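PDB 6D97: aldehyde dehydrogenase 12 from Zea mays, which catalyses the NAD+-dependent oxidation of L-glutamate gamma-semialdehyde to glutamate, the last step of proline catabolism in plants. Local coordinates for residues P410-V415 with P436-T441. Numbering follows the deposited sequence.
Sequences PTAVFV and PFQVVT
Two hydrogen bonds grip Thr411 O: Gln438 N reaches it in the carbonyl plane at 3.0 Å, and Tyr321 OH is the second partner. From here a parallel ladder runs on, Val413 N to Gln438 O, Val440 N to Val413 O and Val415 N to Val440 O; the last, 2.9 Å long, lies nearly along the C=O axis. Beyond it the hydroxyl of Thr441, with OG1 anti to its backbone N (chi1 -163°), donates to Val415 O at 2.6 Å, so a side chain closes the ladder. On the face of Thr411, Val413, Phe437 and Val439, the Phe437 ring, CG anti to the backbone N, leans across to the neighbouring strand: its CD2 lies 3.5 Å from Thr411 CG2 and its CZ 3.7 Å from Val413 CG2, both methyls meeting it obliquely. On the other face Gln438 CG packs on Ala412 CB at 3.7 Å, while its amide binds Gln331 and Tyr321. Phe414 CD1 lies 3.3 Å from Val440 O and CE1 3.7 Å from Thr441 CA; an alanine here would probably loosen this end by losing both contacts. In the mixed seven-stranded sheet, consistent with the catalytic domain of the aldehyde dehydrogenase fold, helices 417-420 and 425-429 link the two adjacent parallel strands; strand 388-391 flanks 411-414 antiparallel, strand 331-337 flanks 437-443 parallel, helix 371-382 covers the Phe437 face, and helix 309-321 packs on Ala412 and Gln438.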
loop_
_atom_site.group_PDB
_atom_site.type_symbol
_atom_site.label_atom_id
_atom_site.label_comp_id
_atom_site.label_asym_id
_atom_site.label_seq_id
_atom_site.Cartn_x
_atom_site.Cartn_y
_atom_site.Cartn_z
ATOM N N PRO A 410 23.275 -29.190 -27.224
ATOM C CA PRO A 410 22.993 -27.751 -27.115
ATOM C C PRO A 410 23.458 -27.021 -28.363
ATOM O O PRO A 410 24.610 -27.146 -28.784
ATOM C CB PRO A 410 23.791 -27.322 -25.878
ATOM C CG PRO A 410 23.950 -28.567 -25.086
ATOM C CD PRO A 410 24.070 -29.682 -26.088
ATOM N N THR A 411 22.548 -26.259 -28.957
ATOM C CA THR A 411 22.772 -25.653 -30.259
ATOM C C THR A 411 22.608 -24.142 -30.191
ATOM O O THR A 411 21.664 -23.630 -29.580
ATOM C CB THR A 411 21.813 -26.233 -31.300
ATOM O OG1 THR A 411 22.018 -27.648 -31.400
ATOM C CG2 THR A 411 22.045 -25.584 -32.662
ATOM N N ALA A 412 23.539 -23.436 -30.829
ATOM C CA ALA A 412 23.468 -21.995 -31.016
ATOM C C ALA A 412 23.809 -21.679 -32.462
ATOM O O ALA A 412 24.817 -22.165 -32.984
ATOM C CB ALA A 412 24.423 -21.259 -30.075
ATOM N N VAL A 413 22.975 -20.868 -33.106
ATOM C CA VAL A 413 23.152 -20.503 -34.507
ATOM C C VAL A 413 23.299 -18.994 -34.591
ATOM O O VAL A 413 22.439 -18.252 -34.101
ATOM C CB VAL A 413 21.981 -20.984 -35.377
ATOM C CG1 VAL A 413 22.138 -20.462 -36.795
ATOM C CG2 VAL A 413 21.899 -22.503 -35.368
ATOM N N PHE A 414 24.385 -18.538 -35.203
ATOM C CA PHE A 414 24.548 -17.117 -35.461
ATOM C C PHE A 414 23.744 -16.712 -36.688
ATOM O O PHE A 414 23.746 -17.410 -37.705
ATOM C CB PHE A 414 26.022 -16.770 -35.666
ATOM C CG PHE A 414 26.264 -15.330 -36.036
ATOM C CD1 PHE A 414 26.275 -14.343 -35.060
ATOM C CD2 PHE A 414 26.491 -14.966 -37.354
ATOM C CE1 PHE A 414 26.501 -13.020 -35.390
ATOM C CE2 PHE A 414 26.717 -13.645 -37.692
ATOM C CZ PHE A 414 26.720 -12.670 -36.709
ATOM N N VAL A 415 23.043 -15.588 -36.581
ATOM C CA VAL A 415 22.371 -14.970 -37.722
ATOM C C VAL A 415 22.681 -13.477 -37.686
ATOM O O VAL A 415 22.447 -12.829 -36.655
ATOM C CB VAL A 415 20.855 -15.227 -37.704
ATOM C CG1 VAL A 415 20.207 -14.610 -38.930
ATOM C CG2 VAL A 415 20.555 -16.723 -37.634
ATOM N N PRO A 436 16.899 -27.217 -26.482
ATOM C CA PRO A 436 18.213 -26.577 -26.239
ATOM C C PRO A 436 18.750 -25.916 -27.513
ATOM O O PRO A 436 19.590 -26.452 -28.243
ATOM C CB PRO A 436 19.080 -27.755 -25.785
ATOM C CG PRO A 436 18.355 -29.042 -26.295
ATOM C CD PRO A 436 17.031 -28.627 -26.891
ATOM N N PHE A 437 18.266 -24.703 -27.774
ATOM C CA PHE A 437 18.519 -24.048 -29.053
ATOM C C PHE A 437 18.370 -22.547 -28.865
ATOM O O PHE A 437 17.365 -22.084 -28.307
ATOM C CB PHE A 437 17.567 -24.547 -30.151
ATOM C CG PHE A 437 17.866 -23.996 -31.524
ATOM C CD1 PHE A 437 17.402 -22.748 -31.906
ATOM C CD2 PHE A 437 18.631 -24.713 -32.428
ATOM C CE1 PHE A 437 17.696 -22.232 -33.165
ATOM C CE2 PHE A 437 18.921 -24.190 -33.691
ATOM C CZ PHE A 437 18.455 -22.955 -34.047
ATOM N N GLN A 438 19.342 -21.785 -29.359
ATOM C CA GLN A 438 19.277 -20.336 -29.286
ATOM C C GLN A 438 19.877 -19.740 -30.552
ATOM O O GLN A 438 20.691 -20.366 -31.238
ATOM C CB GLN A 438 20.035 -19.786 -28.064
ATOM C CG GLN A 438 21.505 -20.172 -28.015
ATOM C CD GLN A 438 22.251 -19.431 -26.935
ATOM O OE1 GLN A 438 21.989 -18.261 -26.670
ATOM N NE2 GLN A 438 23.207 -20.092 -26.333
ATOM N N VAL A 439 19.493 -18.498 -30.836
ATOM C CA VAL A 439 20.085 -17.710 -31.908
ATOM C C VAL A 439 20.991 -16.660 -31.274
ATOM O O VAL A 439 20.630 -16.034 -30.269
ATOM C CB VAL A 439 19.013 -17.062 -32.801
ATOM C CG1 VAL A 439 19.642 -16.172 -33.864
ATOM C CG2 VAL A 439 18.145 -18.143 -33.438
ATOM N N VAL A 440 22.182 -16.488 -31.841
ATOM C CA VAL A 440 23.123 -15.463 -31.413
ATOM C C VAL A 440 23.291 -14.474 -32.562
ATOM O O VAL A 440 23.319 -14.860 -33.741
ATOM C CB VAL A 440 24.478 -16.067 -31.005
ATOM C CG1 VAL A 440 25.474 -14.990 -30.651
ATOM C CG2 VAL A 440 24.288 -17.029 -29.844
ATOM N N THR A 441 23.373 -13.188 -32.222
ATOM C CA THR A 441 23.630 -12.154 -33.208
ATOM C C THR A 441 24.498 -11.073 -32.577
ATOM O O THR A 441 24.759 -11.062 -31.368
ATOM C CB THR A 441 22.327 -11.555 -33.747
ATOM O OG1 THR A 441 22.605 -10.856 -34.965
ATOM C CG2 THR A 441 21.709 -10.599 -32.750
#